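Local coordinates for protein geranyltranstransferase (Enterococcus faecalis, PDB 3P8L) that probably condenses isopentenyl diphosphate with geranyl diphosphate to give (2E,6E)-farnesyl diphosphate, a magnesium-dependent prenyl chain elongation, at residues His217-Ala221 / Gln269-Gly273; Ala78-Ile83 / Gly127-Leu132; Leu210-Phe214 / Val276-Ile280. All blocks are in the same frame, centred on the assembly; numbering follows the deposited sequence. Where two conformers were deposited one is given.

Contact 1 (His217-Ala221 / Gln269-Gly273); sequences HYGLA and QLAEG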
loop_
_atom_site.group_PDB
_atom_site.type_symbol
_atom_site.label_atom_id
_atom_site.label_comp_id
_atom_site.label_asym_id
_atom_site.label_seq_id
_atom_site.Cartn_x
_atom_site.Cartn_y
_atom_site.Cartn_z
ATOM N N HIS A 217 9.469 19.076 14.438
ATOM C CA HIS A 217 9.282 20.511 14.618
ATOM C C HIS A 217 8.803 21.158 13.320
ATOM O O HIS A 217 7.855 21.953 13.342
ATOM C CB HIS A 217 10.548 21.192 15.175
ATOM C CG HIS A 217 10.982 20.649 16.507
ATOM N ND1 HIS A 217 10.172 20.684 17.621
ATOM C CD2 HIS A 217 12.133 20.050 16.899
ATOM C CE1 HIS A 217 10.797 20.116 18.636
ATOM N NE2 HIS A 217 11.988 19.724 18.225
ATOM N N TYR A 218 9.422 20.788 12.197
ATOM C CA TYR A 218 8.955 21.269 10.884
ATOM C C TYR A 218 7.471 20.993 10.672
ATOM O O TYR A 218 6.718 21.899 10.322
ATOM C CB TYR A 218 9.757 20.664 9.711
ATOM C CG TYR A 218 9.322 21.275 8.393
ATOM C CD1 TYR A 218 9.855 22.490 7.967
ATOM C CD2 TYR A 218 8.341 20.669 7.596
ATOM C CE1 TYR A 218 9.445 23.080 6.768
ATOM C CE2 TYR A 218 7.916 21.260 6.409
ATOM C CZ TYR A 218 8.480 22.460 6.000
ATOM O OH TYR A 218 8.067 23.057 4.835
ATOM N N GLY A 219 7.077 19.738 10.904
ATOM C CA GLY A 219 5.718 19.244 10.628
ATOM C C GLY A 219 4.653 19.899 11.480
ATOM O O GLY A 219 3.542 20.159 11.011
ATOM N N LEU A 220 4.999 20.175 12.738
ATOM C CA LEU A 220 4.094 20.868 13.645
ATOM C C LEU A 220 4.042 22.346 13.283
ATOM O O LEU A 220 2.960 22.935 13.209
ATOM C CB LEU A 220 4.527 20.656 15.108
ATOM C CG LEU A 220 3.491 20.844 16.232
ATOM C CD1 LEU A 220 2.288 19.909 16.085
ATOM C CD2 LEU A 220 4.139 20.644 17.596
ATOM N N ALA A 221 5.204 22.944 13.021
ATOM C CA ALA A 221 5.265 24.345 12.577
ATOM C C ALA A 221 4.434 24.597 11.303
ATOM O O ALA A 221 3.796 25.633 11.182
ATOM C CB ALA A 221 6.717 24.800 12.385
ATOM N N GLN A 269 8.612 26.289 17.767
ATOM C CA GLN A 269 8.933 25.148 16.895
ATOM C C GLN A 269 10.076 25.477 15.940
ATOM O O GLN A 269 11.000 24.668 15.774
ATOM C CB GLN A 269 7.709 24.668 16.106
ATOM C CG GLN A 269 6.615 24.011 16.936
ATOM C CD GLN A 269 7.091 22.836 17.786
ATOM O OE1 GLN A 269 7.935 22.028 17.378
ATOM N NE2 GLN A 269 6.532 22.732 18.980
ATOM N N LEU A 270 10.020 26.667 15.337
ATOM C CA LEU A 270 11.103 27.129 14.457
ATOM C C LEU A 270 12.432 27.201 15.202
ATOM O O LEU A 270 13.451 26.711 14.703
ATOM C CB LEU A 270 10.769 28.473 13.788
ATOM C CG LEU A 270 9.520 28.526 12.902
ATOM C CD1 LEU A 270 9.325 29.920 12.343
ATOM C CD2 LEU A 270 9.558 27.489 11.771
ATOM N N ALA A 271 12.407 27.770 16.411
ATOM C CA ALA A 271 13.605 27.838 17.261
ATOM C C ALA A 271 14.143 26.449 17.593
ATOM O O ALA A 271 15.356 26.214 17.562
ATOM C CB ALA A 271 13.317 28.630 18.554
ATOM N N GLU A 272 13.235 25.521 17.879
ATOM C CA GLU A 272 13.634 24.152 18.200
ATOM C C GLU A 272 14.184 23.410 16.982
ATOM O O GLU A 272 15.175 22.681 17.093
ATOM C CB GLU A 272 12.502 23.397 18.891
ATOM C CG GLU A 272 12.290 23.899 20.325
ATOM C CD GLU A 272 11.940 22.805 21.308
ATOM O OE1 GLU A 272 12.232 21.624 21.027
ATOM O OE2 GLU A 272 11.389 23.133 22.378
ATOM N N GLY A 273 13.570 23.642 15.822
ATOM C CA GLY A 273 14.118 23.171 14.548
ATOM C C GLY A 273 15.544 23.658 14.306
ATOM O O GLY A 273 16.428 22.851 13.986
#

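Contact 2 (Ala78-Ile83 / Gly127-Leu132); sequences ASLEMI and GAFQLL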
loop_
_atom_site.group_PDB
_atom_site.type_symbol
_atom_site.label_atom_id
_atom_site.label_comp_id
_atom_site.label_asym_id
_atom_site.label_seq_id
_atom_site.Cartn_x
_atom_site.Cartn_y
_atom_site.Cartn_z
ATOM N N ALA A 78 9.563 10.066 -5.118
ATOM C CA ALA A 78 8.382 9.758 -5.911
ATOM C C ALA A 78 7.413 8.805 -5.197
ATOM O O ALA A 78 6.192 9.037 -5.206
ATOM C CB ALA A 78 8.816 9.212 -7.276
ATOM N N SER A 79 7.967 7.766 -4.565
ATOM C CA SER A 79 7.193 6.817 -3.761
ATOM C C SER A 79 6.439 7.530 -2.632
ATOM O O SER A 79 5.236 7.305 -2.432
ATOM C CB SER A 79 8.103 5.730 -3.183
ATOM O OG SER A 79 8.513 4.823 -4.190
ATOM N N LEU A 80 7.136 8.411 -1.916
ATOM C CA LEU A 80 6.501 9.205 -0.858
ATOM C C LEU A 80 5.385 10.126 -1.380
ATOM O O LEU A 80 4.285 10.208 -0.784
ATOM C CB LEU A 80 7.562 10.014 -0.099
ATOM C CG LEU A 80 7.109 10.930 1.029
ATOM C CD1 LEU A 80 6.393 10.148 2.113
ATOM C CD2 LEU A 80 8.302 11.728 1.612
ATOM N N GLU A 81 5.646 10.801 -2.505
ATOM C CA GLU A 81 4.638 11.667 -3.097
ATOM C C GLU A 81 3.414 10.881 -3.632
ATOM O O GLU A 81 2.294 11.408 -3.613
ATOM C CB GLU A 81 5.244 12.593 -4.148
ATOM C CG GLU A 81 4.301 13.680 -4.666
ATOM C CD GLU A 81 3.833 14.697 -3.601
ATOM O OE1 GLU A 81 4.175 14.622 -2.387
ATOM O OE2 GLU A 81 3.097 15.598 -4.007
ATOM N N MET A 82 3.633 9.627 -4.039
ATOM C CA MET A 82 2.563 8.689 -4.413
ATOM C C MET A 82 1.643 8.364 -3.233
ATOM O O MET A 82 0.408 8.344 -3.399
ATOM C CB MET A 82 3.106 7.420 -5.110
ATOM C CG MET A 82 3.750 7.681 -6.538
ATOM S SD MET A 82 4.635 6.240 -7.231
ATOM C CE MET A 82 3.261 5.150 -7.611
ATOM N N ILE A 83 2.241 8.139 -2.055
ATOM C CA ILE A 83 1.511 7.911 -0.816
ATOM C C ILE A 83 0.673 9.148 -0.497
ATOM O O ILE A 83 -0.532 9.039 -0.229
ATOM C CB ILE A 83 2.449 7.603 0.400
ATOM C CG1 ILE A 83 3.173 6.270 0.246
ATOM C CG2 ILE A 83 1.675 7.670 1.719
ATOM C CD1 ILE A 83 2.320 5.041 0.445
ATOM N N GLY A 127 1.336 1.147 -5.619
ATOM C CA GLY A 127 2.370 1.658 -6.524
ATOM C C GLY A 127 3.569 2.253 -5.816
ATOM O O GLY A 127 4.693 2.076 -6.247
ATOM N N ALA A 128 3.319 2.992 -4.745
ATOM C CA ALA A 128 4.404 3.561 -3.948
ATOM C C ALA A 128 5.364 2.471 -3.432
ATOM O O ALA A 128 6.596 2.612 -3.534
ATOM C CB ALA A 128 3.825 4.326 -2.810
ATOM N N PHE A 129 4.790 1.386 -2.903
ATOM C CA PHE A 129 5.564 0.231 -2.458
ATOM C C PHE A 129 6.181 -0.500 -3.635
ATOM O O PHE A 129 7.323 -0.934 -3.538
ATOM C CB PHE A 129 4.759 -0.691 -1.522
ATOM C CG PHE A 129 4.546 -0.076 -0.165
ATOM C CD1 PHE A 129 5.579 -0.042 0.768
ATOM C CD2 PHE A 129 3.368 0.562 0.137
ATOM C CE1 PHE A 129 5.412 0.566 1.993
ATOM C CE2 PHE A 129 3.184 1.178 1.370
ATOM C CZ PHE A 129 4.205 1.186 2.293
ATOM N N GLN A 130 5.472 -0.596 -4.760
ATOM C CA GLN A 130 6.086 -1.248 -5.920
ATOM C C GLN A 130 7.330 -0.509 -6.432
ATOM O O GLN A 130 8.391 -1.127 -6.625
ATOM C CB GLN A 130 5.099 -1.469 -7.067
ATOM C CG GLN A 130 5.686 -2.350 -8.170
ATOM C CD GLN A 130 4.692 -2.736 -9.252
ATOM O OE1 GLN A 130 3.644 -2.112 -9.414
ATOM N NE2 GLN A 130 5.026 -3.768 -10.009
ATOM N N LEU A 131 7.194 0.802 -6.642
ATOM C CA LEU A 131 8.318 1.631 -7.064
ATOM C C LEU A 131 9.530 1.490 -6.130
ATOM O O LEU A 131 10.640 1.214 -6.601
ATOM C CB LEU A 131 7.911 3.108 -7.234
ATOM C CG LEU A 131 9.086 4.055 -7.574
ATOM C CD1 LEU A 131 9.774 3.693 -8.909
ATOM C CD2 LEU A 131 8.647 5.522 -7.559
ATOM N N LEU A 132 9.311 1.655 -4.831
ATOM C CA LEU A 132 10.352 1.479 -3.826
ATOM C C LEU A 132 11.034 0.086 -3.858
ATOM O O LEU A 132 12.273 -0.010 -3.765
ATOM C CB LEU A 132 9.808 1.816 -2.435
ATOM C CG LEU A 132 10.785 2.106 -1.292
ATOM C CD1 LEU A 132 11.824 3.179 -1.691
ATOM C CD2 LEU A 132 10.022 2.570 -0.057
#

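Contact 3 (Leu210-Phe214 / Val276-Ile280); sequences LLTQF and VLEKI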
loop_
_atom_site.group_PDB
_atom_site.type_symbol
_atom_site.label_atom_id
_atom_site.label_comp_id
_atom_site.label_asym_id
_atom_site.label_seq_id
_atom_site.Cartn_x
_atom_site.Cartn_y
_atom_site.Cartn_z
ATOM N N LEU A 210 18.310 12.913 14.999
ATOM C CA LEU A 210 18.201 14.375 15.000
ATOM C C LEU A 210 17.354 14.913 13.820
ATOM O O LEU A 210 16.559 15.837 13.987
ATOM C CB LEU A 210 19.596 15.007 14.983
ATOM C CG LEU A 210 20.418 14.956 16.285
ATOM C CD1 LEU A 210 21.751 15.687 16.108
ATOM C CD2 LEU A 210 19.641 15.549 17.466
ATOM N N LEU A 211 17.531 14.322 12.639
ATOM C CA LEU A 211 16.718 14.661 11.459
ATOM C C LEU A 211 15.228 14.434 11.728
ATOM O O LEU A 211 14.387 15.228 11.323
ATOM C CB LEU A 211 17.174 13.833 10.260
ATOM C CG LEU A 211 18.531 14.220 9.693
ATOM C CD1 LEU A 211 19.016 13.163 8.713
ATOM C CD2 LEU A 211 18.476 15.590 9.057
ATOM N N THR A 212 14.932 13.365 12.464
ATOM C CA THR A 212 13.583 13.043 12.922
ATOM C C THR A 212 12.968 14.122 13.808
ATOM O O THR A 212 11.787 14.469 13.665
ATOM C CB THR A 212 13.620 11.716 13.674
ATOM O OG1 THR A 212 14.096 10.707 12.785
ATOM C CG2 THR A 212 12.243 11.333 14.236
ATOM N N GLN A 213 13.776 14.660 14.713
ATOM C CA GLN A 213 13.341 15.726 15.601
ATOM C C GLN A 213 13.078 16.986 14.808
ATOM O O GLN A 213 12.089 17.697 15.058
ATOM C CB GLN A 213 14.399 16.001 16.681
ATOM C CG GLN A 213 14.448 14.971 17.805
ATOM C CD GLN A 213 15.550 15.268 18.821
ATOM O OE1 GLN A 213 15.594 16.350 19.412
ATOM N NE2 GLN A 213 16.443 14.308 19.022
ATOM N N PHE A 214 13.972 17.276 13.864
ATOM C CA PHE A 214 13.749 18.384 12.935
ATOM C C PHE A 214 12.396 18.260 12.223
ATOM O O PHE A 214 11.641 19.229 12.158
ATOM C CB PHE A 214 14.863 18.466 11.886
ATOM C CG PHE A 214 14.636 19.538 10.861
ATOM C CD1 PHE A 214 15.005 20.852 11.122
ATOM C CD2 PHE A 214 14.036 19.239 9.638
ATOM C CE1 PHE A 214 14.793 21.855 10.168
ATOM C CE2 PHE A 214 13.811 20.228 8.688
ATOM C CZ PHE A 214 14.203 21.546 8.949
ATOM N N VAL A 276 17.981 22.102 16.613
ATOM C CA VAL A 276 18.288 20.762 16.095
ATOM C C VAL A 276 19.323 20.778 14.945
ATOM O O VAL A 276 20.245 19.957 14.928
ATOM C CB VAL A 276 16.998 19.963 15.722
ATOM C CG1 VAL A 276 17.339 18.717 14.947
ATOM C CG2 VAL A 276 16.247 19.567 16.979
ATOM N N LEU A 277 19.180 21.717 14.009
ATOM C CA LEU A 277 20.131 21.849 12.895
ATOM C C LEU A 277 21.530 22.255 13.377
ATOM O O LEU A 277 22.544 21.782 12.838
ATOM C CB LEU A 277 19.628 22.857 11.853
ATOM C CG LEU A 277 18.367 22.524 11.040
ATOM C CD1 LEU A 277 18.022 23.697 10.149
ATOM C CD2 LEU A 277 18.527 21.244 10.209
ATOM N N GLU A 278 21.569 23.134 14.378
ATOM C CA GLU A 278 22.805 23.466 15.089
ATOM C C GLU A 278 23.504 22.200 15.598
ATOM O O GLU A 278 24.688 21.996 15.311
ATOM C CB GLU A 278 22.517 24.444 16.236
ATOM C CG GLU A 278 23.747 24.873 17.032
ATOM C CD GLU A 278 24.895 25.327 16.143
ATOM O OE1 GLU A 278 25.938 24.635 16.121
ATOM O OE2 GLU A 278 24.743 26.359 15.451
ATOM N N LYS A 279 22.758 21.336 16.300
ATOM C CA LYS A 279 23.296 20.060 16.792
ATOM C C LYS A 279 23.809 19.151 15.678
ATOM O O LYS A 279 24.818 18.468 15.862
ATOM C CB LYS A 279 22.290 19.299 17.669
ATOM C CG LYS A 279 21.970 19.955 19.004
ATOM C CD LYS A 279 21.196 19.005 19.917
ATOM C CE LYS A 279 20.019 19.710 20.581
ATOM N NZ LYS A 279 20.439 20.787 21.525
ATOM N N ILE A 280 23.128 19.147 14.529
ATOM C CA ILE A 280 23.582 18.368 13.359
ATOM C C ILE A 280 24.873 18.943 12.763
ATOM O O ILE A 280 25.790 18.193 12.391
ATOM C CB ILE A 280 22.481 18.255 12.241
ATOM C CG1 ILE A 280 21.251 17.503 12.760
ATOM C CG2 ILE A 280 23.022 17.546 11.010
ATOM C CD1 ILE A 280 19.998 17.620 11.866
#

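Contact 1 (His217-Ala221 / Gln269-Gly273)
The imidazole of H217 meets two side chains of the facing helix, Q269 at its edge and E272 over one face. At the edge, ND1 of H217 donates to OE1 of Q269 across 2.6 Å, and the N-H...O angle of 163° makes the bond nearly straight. The oxygen lies almost in the ring plane, where the N-H points, and the ring and amide planes are only 28° apart although the two side chains cross at about a right angle. Over the face, CB of E272 stands 3.6 Å from the centroid of the H217 ring, almost on the ring normal, a CH-pi contact. The carboxylate beyond it is turned well out of the ring plane and brings OE1 of E272 to 3.2 Å from CE1 of H217. Its angle to NE2 is too poor for a hydrogen bond, but the negative charge nearby could help to stabilise a protonated imidazole.

H217 reaches this place because CG lies beside its own backbone N, chi1 -60°, which carries the ring toward Q269 and E272. At the base of the side chain, CB of H217 lies 3.9 Å from the backbone N of G273. The two segments belong to helices 205-230 and 259-283 of the all-alpha prenyl synthase fold, and where they meet they run antiparallel.

In Q269 the bend at chi2 sets OE1 at the histidine and NE2 beside L220, whose CD2 lies 3.5 Å from Q269 NE2, an aliphatic branch against the amide. Farther from the histidine the contact turns apolar. The small CB of A221 meets CB of Q269, and it also lies 4.0 Å from CD2 of L270. L299, near the C terminus, packs on A221 and L270 as well.

Contact 2 (Ala78-Ile83 / Gly127-Leu132)
S79 faces helix 114-133, and its short side chain allows the two backbones to approach until its CA is 4.3 Å from CA of A128. Starting at the base, CB of S79 lies 3.5 Å from the carbonyl oxygen of A128. In the conformer described here OG, set beside the serine's own backbone N by chi1 -73°, donates to that same oxygen, S79 OG to A128 O being 3.0 Å. It arrives in the carbonyl plane, on a lone pair, with a C=O...OG angle of 137°. A128 O also accepts the helical bond from L132 N, so in that conformer this buried oxygen has two donors. Around the hydroxyl, L131 CD2 comes to 3.4 Å from S79 OG, and CB of L132 packs nearby, an apolar wall about the polar bond.

Small residues suit the closest approach, S79 against A128, and larger apolar chains flank it. The methyl of A128 packs against S79 O and touches both CB of M82 and, with A128 CB 3.7 Å from I83 CD1, the tip of the isoleucine. The flexible M82 chain bends at chi3, laying CE over the backbone at G127, where no side chain intervenes. M82 and L131 cross at about a right angle, SD passing CD2, while A78 CB meets the same methyl. I83 CD1 continues obliquely to F129 CE2.

F129 also meets F129 of the second subunit, their ring planes about 5° apart. The seam is thus an antiparallel helix pair, 71-92 with 114-133, of the all-alpha isoprenoid synthase fold, next to the dimer interface.

Contact 3 (Leu210-Phe214 / Val276-Ile280)
V276 lays CG1 over the backbone of helix 205-230, 3.1 Å from L210 O and close to F214 N, the two ends of one helical hydrogen bond. With CG1 anti to the valine's own backbone N, chi1 169°, the other methyl, CG2, is left to meet Q213 CB. A branched but short residue fits here, since both methyls reach the opposite helix without a long chain to fold.

L210 and I280 run past each other in opposite directions, bringing CB of L210 to 3.7 Å from I280 CG1. Beyond it, I280 CD1 reaches CD2 of L211. L210 CD1 also meets CB of K279, the aliphatic root of a residue whose amino group is directed out of the contact.

F214 and L277 cross obliquely. The ring atom CD1 of F214 lies 3.7 Å from L277 CD2, and CE1 of the same ring approaches L277 CD1 equally closely, so the CD1-CE1 side of the ring meets both leucine methyls. L292 of helix 289-298 packs on F214 and L277 alike, while F65 touches L211 and I280.

Leucine, isoleucine, valine and phenylalanine thus fill a buried seam edged by Q213 and K279. The axes of the two segments approach to 9.5 Å at 160°: this is ordinary apolar packing of an antiparallel helix pair, in the all-alpha prenyl synthase fold.

In the fold
From the N terminus, helix 71-92 comes first, and contact 2 joins it to helix 114-133, closing a loop of 43 residues that is complete before the others begin. Helix 205-230 then opens contact 3 and, a few residues later, contact 1. The chain returns along helix 259-283 and closes them in reverse order, so contact 1 lies within contact 3, as for any antiparallel pair of helices. Their centres are 10 Å apart and they touch, G273 O packing on F214 CD1 at 3.8 Å. Contact 2 stands about 26 Å from each, centre to centre, tying together helices beside the subunit interface, whereas contacts 1 and 3 join helices 205-230 and 259-283 in the C-terminal part of the chain.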